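PDB 4CHH: protein interacting with HSP90 1 from Saccharomyces cerevisiae, which takes part in pre-rRNA processing, is required for the NOP58-snoRNA interaction, is a component of the R2TP complex and is represented here by its N-terminal domain. Local coordinates for residues I35-I40 with C121-C126; P83-N88 with I129-I134; C110-C115 with K162-E167; I134-C139 with D154-P159. All blocks are in the same frame, centred on the assembly; numbering follows the deposited sequence. Where two conformers were deposited one is given.

Contact 1. Residues I35-I40 with C121-C126; sequences IADFVI and CSRWIC
The phenyl ring of F38 meets helix 119-127 with its edge: CD1 of I125 lies near the ring plane, 3.6 Å from F38 CE1. Also in that plane, at the rim, is OD1 of the neighbouring D37, while R132 of helix 129-147 makes a cation-pi interaction with the same ring. On the helix the flat group is the guanidinium of R123. OG of S122 lies in its plane and accepts a nearly straight bond from R123 NH1 (3.0 Å, 171°), and SG of C126 sits over one face, displaced toward the rim. D37 OD2 approaches this guanidinium obliquely and remains 4.2 Å from R123 NH1, too far for a salt bridge, with the two planes turned 42° apart.

Water fills in for direct polar contact. One molecule donates to D37 OD2 (2.6 Å) and to the carbonyl O of S122 (2.7 Å). A second donates to D37 OD1 at 3.0 Å and is only weakly held by R123 NH1. D37 holds its carboxylate out to the helix by setting CG anti to the backbone N (chi1 -177°). A classic beta bulge, in which D37 and F38 both face V63 of the adjacent strand, delivers acid and ring to the same helix. S122 OG is further tied to the carbonyl O of S119.

The strand thus meets the helix through an apolar ring-to-methyl touch beside a hydrated polar patch; the nearby guanidinium would be expected to favour the charged form of D37, although the two groups are not in direct contact.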
# COMPACT_ATOMS: atom_id res chain seq x y z
N ILE A 35 2.90 1.40 -11.08
CA ILE A 35 3.74 2.56 -11.40
C ILE A 35 4.29 3.09 -10.06
O ILE A 35 3.50 3.44 -9.18
CB ILE A 35 2.95 3.65 -12.21
CG1 ILE A 35 2.36 3.08 -13.54
CG2 ILE A 35 3.84 4.91 -12.47
CD1 ILE A 35 1.12 3.82 -14.10
N ALA A 36 5.63 3.10 -9.89
CA ALA A 36 6.27 3.55 -8.65
C ALA A 36 5.87 4.98 -8.29
O ALA A 36 5.71 5.84 -9.17
CB ALA A 36 7.81 3.44 -8.76
N ASP A 37 5.65 5.23 -7.00
CA ASP A 37 5.25 6.57 -6.59
C ASP A 37 6.13 6.98 -5.42
O ASP A 37 7.12 7.72 -5.61
CB ASP A 37 3.73 6.62 -6.28
CG ASP A 37 3.17 7.99 -5.90
OD1 ASP A 37 3.95 8.98 -5.87
OD2 ASP A 37 1.97 8.06 -5.59
N PHE A 38 5.83 6.48 -4.21
CA PHE A 38 6.67 6.82 -3.04
C PHE A 38 6.77 5.62 -2.07
O PHE A 38 6.17 4.58 -2.31
CB PHE A 38 6.16 8.12 -2.35
CG PHE A 38 4.84 7.98 -1.64
CD1 PHE A 38 3.64 8.13 -2.33
CD2 PHE A 38 4.79 7.74 -0.26
CE1 PHE A 38 2.42 8.03 -1.66
CE2 PHE A 38 3.57 7.65 0.40
CZ PHE A 38 2.39 7.79 -0.31
N VAL A 39 7.61 5.75 -1.03
CA VAL A 39 7.92 4.69 -0.05
C VAL A 39 7.57 5.09 1.37
O VAL A 39 7.83 6.23 1.79
CB VAL A 39 9.45 4.33 -0.11
CG1 VAL A 39 9.84 3.27 0.93
CG2 VAL A 39 9.86 3.85 -1.49
N ILE A 40 7.07 4.12 2.14
CA ILE A 40 6.84 4.26 3.58
C ILE A 40 7.86 3.35 4.23
O ILE A 40 7.91 2.17 3.91
CB ILE A 40 5.39 3.91 4.05
CG1 ILE A 40 4.28 4.59 3.19
CG2 ILE A 40 5.21 4.17 5.55
CD1 ILE A 40 2.89 3.83 3.26
N CYS A 121 -6.39 8.37 -7.54
CA CYS A 121 -6.22 8.48 -6.08
C CYS A 121 -4.79 8.88 -5.72
O CYS A 121 -4.61 9.64 -4.77
CB CYS A 121 -6.62 7.17 -5.39
SG CYS A 121 -8.31 6.65 -5.75
N SER A 122 -3.78 8.44 -6.52
CA SER A 122 -2.38 8.84 -6.30
C SER A 122 -2.21 10.34 -6.52
O SER A 122 -1.32 10.94 -5.92
CB SER A 122 -1.44 8.04 -7.21
OG SER A 122 -1.30 8.58 -8.51
N ARG A 123 -3.05 10.95 -7.39
CA ARG A 123 -3.00 12.39 -7.65
C ARG A 123 -3.71 13.17 -6.54
O ARG A 123 -3.26 14.24 -6.17
CB ARG A 123 -3.60 12.72 -9.04
CG ARG A 123 -2.71 12.30 -10.24
CD ARG A 123 -1.51 11.46 -9.83
NE ARG A 123 -0.28 12.22 -9.77
CZ ARG A 123 0.87 11.78 -9.29
NH1 ARG A 123 0.96 10.55 -8.77
NH2 ARG A 123 1.93 12.56 -9.28
N TRP A 124 -4.79 12.62 -5.99
CA TRP A 124 -5.53 13.27 -4.88
C TRP A 124 -4.63 13.45 -3.66
O TRP A 124 -4.69 14.49 -3.02
CB TRP A 124 -6.75 12.41 -4.45
CG TRP A 124 -7.83 12.20 -5.47
CD1 TRP A 124 -8.10 12.98 -6.55
CD2 TRP A 124 -8.85 11.19 -5.43
NE1 TRP A 124 -9.17 12.47 -7.25
CE2 TRP A 124 -9.66 11.38 -6.57
CE3 TRP A 124 -9.15 10.13 -4.55
CZ2 TRP A 124 -10.77 10.58 -6.84
CZ3 TRP A 124 -10.26 9.34 -4.81
CH2 TRP A 124 -11.04 9.54 -5.97
N ILE A 125 -3.82 12.41 -3.33
CA ILE A 125 -2.97 12.44 -2.13
C ILE A 125 -1.75 13.39 -2.32
O ILE A 125 -1.09 13.70 -1.33
CB ILE A 125 -2.58 11.01 -1.64
CG1 ILE A 125 -1.73 10.24 -2.70
CG2 ILE A 125 -3.86 10.25 -1.24
CD1 ILE A 125 -1.06 8.97 -2.23
N CYS A 126 -1.50 13.88 -3.56
CA CYS A 126 -0.47 14.90 -3.84
C CYS A 126 -0.93 16.25 -3.36
O CYS A 126 -0.12 17.04 -2.89
CB CYS A 126 -0.17 14.97 -5.34
SG CYS A 126 0.81 13.61 -5.97
O HOH W 1 1.09 10.39 -4.95
O HOH W 2 4.34 10.19 -8.57

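Contact 2. Residues P83-N88 with I129-I134; sequences PLIIQN and IQLREI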
# COMPACT_ATOMS: atom_id res chain seq x y z
N PRO A 83 -15.98 13.27 6.36
CA PRO A 83 -17.07 12.70 7.17
C PRO A 83 -17.40 11.26 6.75
O PRO A 83 -17.64 10.43 7.62
CB PRO A 83 -18.23 13.66 6.87
CG PRO A 83 -17.55 14.97 6.60
CD PRO A 83 -16.44 14.51 5.69
N LEU A 84 -17.35 10.93 5.44
CA LEU A 84 -17.60 9.56 4.94
C LEU A 84 -16.53 8.58 5.42
O LEU A 84 -16.85 7.43 5.70
CB LEU A 84 -17.67 9.51 3.41
CG LEU A 84 -18.88 10.15 2.75
CD1 LEU A 84 -18.71 10.14 1.24
CD2 LEU A 84 -20.20 9.44 3.17
N ILE A 85 -15.27 9.06 5.54
CA ILE A 85 -14.17 8.22 6.05
C ILE A 85 -14.46 7.87 7.51
O ILE A 85 -14.37 6.70 7.87
CB ILE A 85 -12.80 8.91 5.86
CG1 ILE A 85 -12.43 8.94 4.36
CG2 ILE A 85 -11.69 8.21 6.77
CD1 ILE A 85 -11.09 9.75 4.03
N ILE A 86 -14.87 8.86 8.33
CA ILE A 86 -15.23 8.65 9.75
C ILE A 86 -16.42 7.65 9.82
O ILE A 86 -16.43 6.78 10.69
CB ILE A 86 -15.55 10.00 10.45
CG1 ILE A 86 -14.26 10.81 10.68
CG2 ILE A 86 -16.37 9.86 11.78
CD1 ILE A 86 -14.49 12.34 10.71
N GLN A 87 -17.34 7.74 8.87
CA GLN A 87 -18.52 6.84 8.83
C GLN A 87 -18.21 5.45 8.25
O GLN A 87 -19.14 4.64 8.13
CB GLN A 87 -19.64 7.48 8.01
CG GLN A 87 -20.23 8.77 8.61
CD GLN A 87 -21.09 9.51 7.60
OE1 GLN A 87 -21.59 8.95 6.61
NE2 GLN A 87 -21.20 10.81 7.76
N ASN A 88 -16.93 5.19 7.80
CA ASN A 88 -16.49 3.94 7.15
C ASN A 88 -17.26 3.69 5.86
O ASN A 88 -17.52 2.53 5.49
CB ASN A 88 -16.64 2.73 8.09
CG ASN A 88 -15.72 2.76 9.26
OD1 ASN A 88 -14.53 3.05 9.14
ND2 ASN A 88 -16.25 2.46 10.42
N ILE A 129 -2.77 16.79 2.00
CA ILE A 129 -1.85 16.15 2.95
C ILE A 129 -2.64 15.35 4.00
O ILE A 129 -2.12 14.35 4.48
CB ILE A 129 -0.85 17.18 3.59
CG1 ILE A 129 0.19 16.49 4.51
CG2 ILE A 129 -1.56 18.29 4.36
CD1 ILE A 129 1.49 15.92 3.78
N GLN A 130 -3.85 15.79 4.36
CA GLN A 130 -4.66 15.04 5.32
C GLN A 130 -5.06 13.69 4.71
O GLN A 130 -4.99 12.68 5.40
CB GLN A 130 -5.91 15.83 5.76
CG GLN A 130 -5.59 16.94 6.78
CD GLN A 130 -4.72 18.07 6.25
OE1 GLN A 130 -4.91 18.58 5.13
NE2 GLN A 130 -3.73 18.48 7.04
N LEU A 131 -5.47 13.68 3.43
CA LEU A 131 -5.82 12.44 2.72
C LEU A 131 -4.57 11.54 2.59
O LEU A 131 -4.64 10.34 2.83
CB LEU A 131 -6.44 12.74 1.34
CG LEU A 131 -6.97 11.50 0.54
CD1 LEU A 131 -8.13 10.83 1.23
CD2 LEU A 131 -7.36 11.87 -0.88
N ARG A 132 -3.41 12.13 2.27
CA ARG A 132 -2.15 11.37 2.17
C ARG A 132 -1.84 10.62 3.51
O ARG A 132 -1.48 9.44 3.49
CB ARG A 132 -0.99 12.33 1.81
CG ARG A 132 0.29 11.61 1.40
CD ARG A 132 1.28 12.62 0.84
NE ARG A 132 2.54 12.01 0.38
CZ ARG A 132 2.83 11.74 -0.89
NH1 ARG A 132 1.94 11.94 -1.85
NH2 ARG A 132 4.02 11.23 -1.20
N GLU A 133 -1.97 11.32 4.66
CA GLU A 133 -1.74 10.69 5.97
C GLU A 133 -2.66 9.50 6.20
O GLU A 133 -2.22 8.48 6.73
CB GLU A 133 -1.98 11.70 7.11
CG GLU A 133 -0.82 12.64 7.37
CD GLU A 133 -1.22 13.98 7.96
OE1 GLU A 133 -2.34 14.09 8.53
OE2 GLU A 133 -0.42 14.94 7.84
N ILE A 134 -3.96 9.66 5.89
CA ILE A 134 -4.95 8.59 6.04
C ILE A 134 -4.59 7.43 5.06
O ILE A 134 -4.69 6.25 5.43
CB ILE A 134 -6.35 9.18 5.78
CG1 ILE A 134 -6.79 10.09 6.96
CG2 ILE A 134 -7.39 8.12 5.49
CD1 ILE A 134 -8.06 10.97 6.66
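I85 and I134 reach toward each other tip to tip, their CD1 methyls 4.2 Å apart, and the same I85 CD1 also lies 4.2 Å from CD1 of L131. One methyl from helix 78-86 therefore meets two side chains that lie three residues apart, close to one turn, on helix 129-147. Both isoleucines have the same shape: CG1 is anti to the carbonyl carbon and the chain is extended at chi2 (174° in I85, 168° in I134), which carries each CD1 to its full reach. The nearest CA atoms, those of I85 and I134, are 9.2 Å apart, and the touch is confined to the ends of the side chains.

Aromatic and aliphatic neighbours close in around these ends. W90, in the loop that follows helix 78-86, touches both I85 and L131; F82, one turn before I85, packs on I134; and F76 lies against L131. Behind L131, W124 and I125 of helix 119-127 continue the apolar cluster.

Hydrogen bonds mark the end of one helix and the start of the other. N88 has positive phi (61°), and its N bonds to the O of I85 at 3.0 Å, one of two bonds back into the last turn. At the start of the other helix, D128 OD1 accepts a bond from L131 N.

The result is a partly buried hydrophobic junction between two helices of the PIH1 N-terminal domain, where the shorter one ends in a Schellman motif just beyond the isoleucine that makes the contact.

Contact 3. Residues C110-C115 with K162-E167; sequences CYVWDC and KKKGAE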
# COMPACT_ATOMS: atom_id res chain seq x y z
N CYS A 110 15.12 -7.20 5.65
CA CYS A 110 14.11 -6.15 5.64
C CYS A 110 12.95 -6.62 4.73
O CYS A 110 13.16 -7.38 3.78
CB CYS A 110 14.65 -4.77 5.28
SG CYS A 110 14.81 -4.43 3.51
N TYR A 111 11.73 -6.28 5.13
CA TYR A 111 10.53 -6.77 4.45
C TYR A 111 9.87 -5.70 3.65
O TYR A 111 9.79 -4.56 4.07
CB TYR A 111 9.56 -7.42 5.45
CG TYR A 111 10.30 -8.38 6.36
CD1 TYR A 111 10.97 -9.49 5.84
CD2 TYR A 111 10.39 -8.14 7.72
CE1 TYR A 111 11.72 -10.32 6.66
CE2 TYR A 111 11.08 -9.01 8.56
CZ TYR A 111 11.76 -10.09 8.03
OH TYR A 111 12.44 -10.91 8.87
N VAL A 112 9.49 -6.07 2.44
CA VAL A 112 8.95 -5.15 1.45
C VAL A 112 7.57 -5.61 0.95
O VAL A 112 7.41 -6.76 0.57
CB VAL A 112 9.96 -4.98 0.26
CG1 VAL A 112 9.44 -4.01 -0.79
CG2 VAL A 112 11.35 -4.57 0.75
N TRP A 113 6.61 -4.69 0.95
CA TRP A 113 5.26 -4.88 0.40
C TRP A 113 4.99 -3.82 -0.63
O TRP A 113 5.46 -2.69 -0.47
CB TRP A 113 4.18 -4.75 1.49
CG TRP A 113 3.96 -5.91 2.39
CD1 TRP A 113 2.99 -6.86 2.27
CD2 TRP A 113 4.57 -6.13 3.68
NE1 TRP A 113 2.98 -7.68 3.38
CE2 TRP A 113 3.93 -7.25 4.27
CE3 TRP A 113 5.60 -5.49 4.40
CZ2 TRP A 113 4.30 -7.76 5.52
CZ3 TRP A 113 5.96 -5.98 5.65
CH2 TRP A 113 5.31 -7.10 6.21
N ASP A 114 4.17 -4.13 -1.62
CA ASP A 114 3.72 -3.10 -2.58
C ASP A 114 2.25 -2.85 -2.28
O ASP A 114 1.51 -3.81 -2.08
CB ASP A 114 3.92 -3.50 -4.05
CG ASP A 114 5.33 -3.93 -4.43
OD1 ASP A 114 6.30 -3.32 -3.94
OD2 ASP A 114 5.46 -4.90 -5.22
N CYS A 115 1.84 -1.60 -2.21
CA CYS A 115 0.44 -1.21 -1.98
C CYS A 115 0.01 -0.36 -3.17
O CYS A 115 0.43 0.79 -3.26
CB CYS A 115 0.29 -0.44 -0.66
SG CYS A 115 0.35 -1.49 0.82
N LYS A 162 11.46 6.65 -5.18
CA LYS A 162 10.15 6.28 -5.73
C LYS A 162 9.74 4.84 -5.28
O LYS A 162 8.56 4.56 -5.12
CB LYS A 162 10.16 6.38 -7.26
CG LYS A 162 10.06 7.83 -7.77
CD LYS A 162 9.96 7.90 -9.29
N LYS A 163 10.72 3.96 -5.08
CA LYS A 163 10.47 2.57 -4.67
C LYS A 163 11.72 1.99 -4.00
O LYS A 163 12.82 2.47 -4.21
CB LYS A 163 10.04 1.68 -5.87
CG LYS A 163 11.15 1.52 -6.94
CD LYS A 163 10.80 0.54 -8.06
CE LYS A 163 11.78 0.65 -9.23
NZ LYS A 163 13.20 0.54 -8.80
N LYS A 164 11.51 0.95 -3.20
CA LYS A 164 12.55 0.15 -2.57
C LYS A 164 12.67 -1.12 -3.39
O LYS A 164 11.66 -1.76 -3.65
CB LYS A 164 12.22 -0.16 -1.10
CG LYS A 164 13.24 -1.05 -0.40
CD LYS A 164 14.55 -0.31 -0.09
CE LYS A 164 15.58 -1.22 0.53
NZ LYS A 164 16.70 -0.43 1.08
N GLY A 165 13.89 -1.43 -3.82
CA GLY A 165 14.17 -2.62 -4.61
C GLY A 165 14.15 -2.36 -6.11
O GLY A 165 14.03 -1.22 -6.56
N ALA A 166 14.30 -3.43 -6.89
CA ALA A 166 14.31 -3.30 -8.35
C ALA A 166 12.85 -3.11 -8.85
O ALA A 166 12.00 -2.63 -8.10
CB ALA A 166 14.99 -4.51 -8.99
N GLU A 167 12.56 -3.50 -10.10
CA GLU A 167 11.22 -3.35 -10.69
C GLU A 167 10.13 -3.90 -9.75
O GLU A 167 10.33 -4.93 -9.12
CB GLU A 167 11.18 -4.06 -12.05
CG GLU A 167 12.20 -3.55 -13.05
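C110, at the start of the segment, points its side chain at K164, and its SG comes 4.4 Å from K164 CE; this touch is tentative because C110 was modelled in two conformers. The segment belongs to strand 109-118, an inner strand of the mixed sheet, parallel to strand 58-66 and antiparallel to strand 95-103, and the loop 162-167 passes over one of its faces. Y111 points away from the loop. V112 returns to it and makes the firmer touch, with CG2 4.2 Å from K164 CG and the two side chains crossing at about a right angle. A bend at chi2 (73°) turns the remainder of K164 along the strand toward C110, so the lysine packs with its methylenes. K164 also makes a cation-pi interaction with F60, while its backbone N is held by N62 OD1. W113 and C115 face the other way, onto helix 129-147. D114, between them, forms a salt bridge with R100 and takes a further bond from N62 ND2. Beyond K164 the loop turns at G165, whose carbonyl O accepts a bond from K163 NZ lying in the carbonyl plane, at 3.0 Å and a C=O...N angle of 148°.

Contact 4. Residues I134-C139 with D154-P159; sequences ILVEWC and DRIAFP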
# COMPACT_ATOMS: atom_id res chain seq x y z
N ILE A 134 -3.96 9.66 5.89
CA ILE A 134 -4.95 8.59 6.04
C ILE A 134 -4.59 7.43 5.06
O ILE A 134 -4.69 6.25 5.43
CB ILE A 134 -6.35 9.18 5.78
CG1 ILE A 134 -6.79 10.09 6.96
CG2 ILE A 134 -7.39 8.12 5.49
CD1 ILE A 134 -8.06 10.97 6.66
N LEU A 135 -4.15 7.76 3.83
CA LEU A 135 -3.81 6.72 2.86
C LEU A 135 -2.60 5.90 3.39
O LEU A 135 -2.58 4.67 3.27
CB LEU A 135 -3.54 7.36 1.46
CG LEU A 135 -3.15 6.45 0.24
CD1 LEU A 135 -1.66 6.14 0.22
CD2 LEU A 135 -4.02 5.16 0.13
N VAL A 136 -1.60 6.59 3.97
CA VAL A 136 -0.41 5.92 4.54
C VAL A 136 -0.84 4.92 5.64
O VAL A 136 -0.33 3.80 5.67
CB VAL A 136 0.61 6.97 5.05
CG1 VAL A 136 1.60 6.37 6.06
CG2 VAL A 136 1.35 7.59 3.86
N GLU A 137 -1.77 5.34 6.55
CA GLU A 137 -2.32 4.51 7.60
C GLU A 137 -3.03 3.27 7.00
O GLU A 137 -2.82 2.16 7.50
CB GLU A 137 -3.30 5.34 8.48
CG GLU A 137 -3.98 4.53 9.58
CD GLU A 137 -3.08 3.81 10.57
OE1 GLU A 137 -1.96 4.30 10.84
OE2 GLU A 137 -3.46 2.72 11.03
N TRP A 138 -3.85 3.46 5.93
CA TRP A 138 -4.55 2.37 5.22
C TRP A 138 -3.58 1.36 4.62
O TRP A 138 -3.87 0.16 4.65
CB TRP A 138 -5.44 2.92 4.12
CG TRP A 138 -6.71 3.54 4.61
CD1 TRP A 138 -7.37 3.26 5.78
CD2 TRP A 138 -7.49 4.53 3.94
NE1 TRP A 138 -8.49 4.05 5.89
CE2 TRP A 138 -8.62 4.80 4.75
CE3 TRP A 138 -7.38 5.17 2.69
CZ2 TRP A 138 -9.63 5.69 4.35
CZ3 TRP A 138 -8.35 6.11 2.33
CH2 TRP A 138 -9.45 6.37 3.16
N CYS A 139 -2.44 1.85 4.07
CA CYS A 139 -1.38 0.99 3.52
C CYS A 139 -0.74 0.16 4.63
O CYS A 139 -0.56 -1.03 4.44
CB CYS A 139 -0.33 1.82 2.77
SG CYS A 139 -0.94 2.52 1.23
N ASP A 154 5.29 4.97 15.02
CA ASP A 154 6.20 6.04 15.49
C ASP A 154 7.51 6.05 14.70
O ASP A 154 7.94 7.11 14.25
CB ASP A 154 6.51 5.90 17.00
CG ASP A 154 5.28 5.84 17.90
OD1 ASP A 154 4.27 6.46 17.55
OD2 ASP A 154 5.34 5.15 18.93
N ARG A 155 8.14 4.87 14.55
CA ARG A 155 9.39 4.75 13.81
C ARG A 155 9.06 4.67 12.35
O ARG A 155 9.23 3.65 11.70
CB ARG A 155 10.21 3.54 14.28
CG ARG A 155 11.14 3.86 15.44
CD ARG A 155 10.52 3.52 16.76
NE ARG A 155 11.36 2.58 17.50
CZ ARG A 155 10.93 1.45 18.03
NH1 ARG A 155 9.65 1.09 17.91
NH2 ARG A 155 11.77 0.66 18.68
N ILE A 156 8.53 5.76 11.84
CA ILE A 156 8.04 5.90 10.48
C ILE A 156 8.81 7.02 9.77
O ILE A 156 9.13 8.05 10.39
CB ILE A 156 6.51 6.14 10.51
CG1 ILE A 156 5.86 6.00 9.12
CG2 ILE A 156 6.12 7.46 11.24
CD1 ILE A 156 4.33 5.65 9.18
N ALA A 157 9.17 6.77 8.50
CA ALA A 157 9.90 7.72 7.68
C ALA A 157 9.45 7.63 6.22
O ALA A 157 8.82 6.65 5.80
CB ALA A 157 11.41 7.49 7.80
N PHE A 158 9.78 8.66 5.44
CA PHE A 158 9.42 8.78 4.04
C PHE A 158 10.67 9.02 3.19
O PHE A 158 11.00 10.17 2.87
CB PHE A 158 8.33 9.86 3.80
CG PHE A 158 7.09 9.57 4.62
CD1 PHE A 158 6.16 8.62 4.19
CD2 PHE A 158 6.91 10.15 5.88
CE1 PHE A 158 5.05 8.29 4.99
CE2 PHE A 158 5.81 9.81 6.68
CZ PHE A 158 4.88 8.90 6.22
N PRO A 159 11.34 7.92 2.76
CA PRO A 159 12.52 8.08 1.88
C PRO A 159 12.19 8.85 0.60
O PRO A 159 11.05 8.79 0.11
CB PRO A 159 12.94 6.63 1.58
CG PRO A 159 12.32 5.81 2.63
CD PRO A 159 11.05 6.49 3.03
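A single valine carries the helix side of this contact: both gamma methyls of V136 are in use, and two side chains of an irregular loop converge on them. F158 CE1 lies between the two methyls of V136, at 3.9 Å from CG2 and 4.1 Å from CG1, and F158 CZ is likewise 4.1 Å from V136 CG1. CG2 approaches the ring obliquely. CG1 has a further neighbour in I156, whose CD1 is 4.2 Å away. V136 places CG1 roughly anti to its own amide nitrogen (chi1 160°), which leaves both methyls presented to the loop.

The loop reaches the helix by alternation. I156 and F158 direct their side chains at V136, while A157 between them points elsewhere and shares backbone hydrogen bonding with K41 of strand 29-47. An inverse gamma turn centred on R155, with a weak bond from I156 N to D154 O (2.8 Å), precedes this. Near the helix side of the turn, E137 forms a salt bridge with R153, and E141 places a second carboxylate close to that of E137. F158 is exposed and touches a crystal neighbour.

Other faces of the helix are engaged too: L135 and C139 look onto strand 109-118, and W138 packs on I85 of helix 78-86 and on I92 and I94. Within the helix itself, I134 CG2 sits over one face of the W138 ring, 3.4 Å above its plane. This is a helix packed on a mixed beta sheet, flanked along one side by an extended loop that runs beside an edge of strand 29-47.

From the N terminus, strand 29-47 opens contact 1 and helix 78-86 opens contact 2; strand 109-118 then opens contact 3 before helix 119-127 closes contact 1. Helix 129-147 closes contact 2 and, through the shared I134, immediately opens contact 4, which the loop 154-159 closes. Further along that loop, residues 162-167 close contact 3. Contacts 1, 2 and 3 therefore cross one another, whereas contact 4 follows contacts 1 and 2 in series and lies wholly within the span of contact 3. Contacts 2 and 3 sit on opposite sides of the chain's centre; C139 against C115 joins contact 4 to contact 3, and W138 against I85 joins it to contact 2.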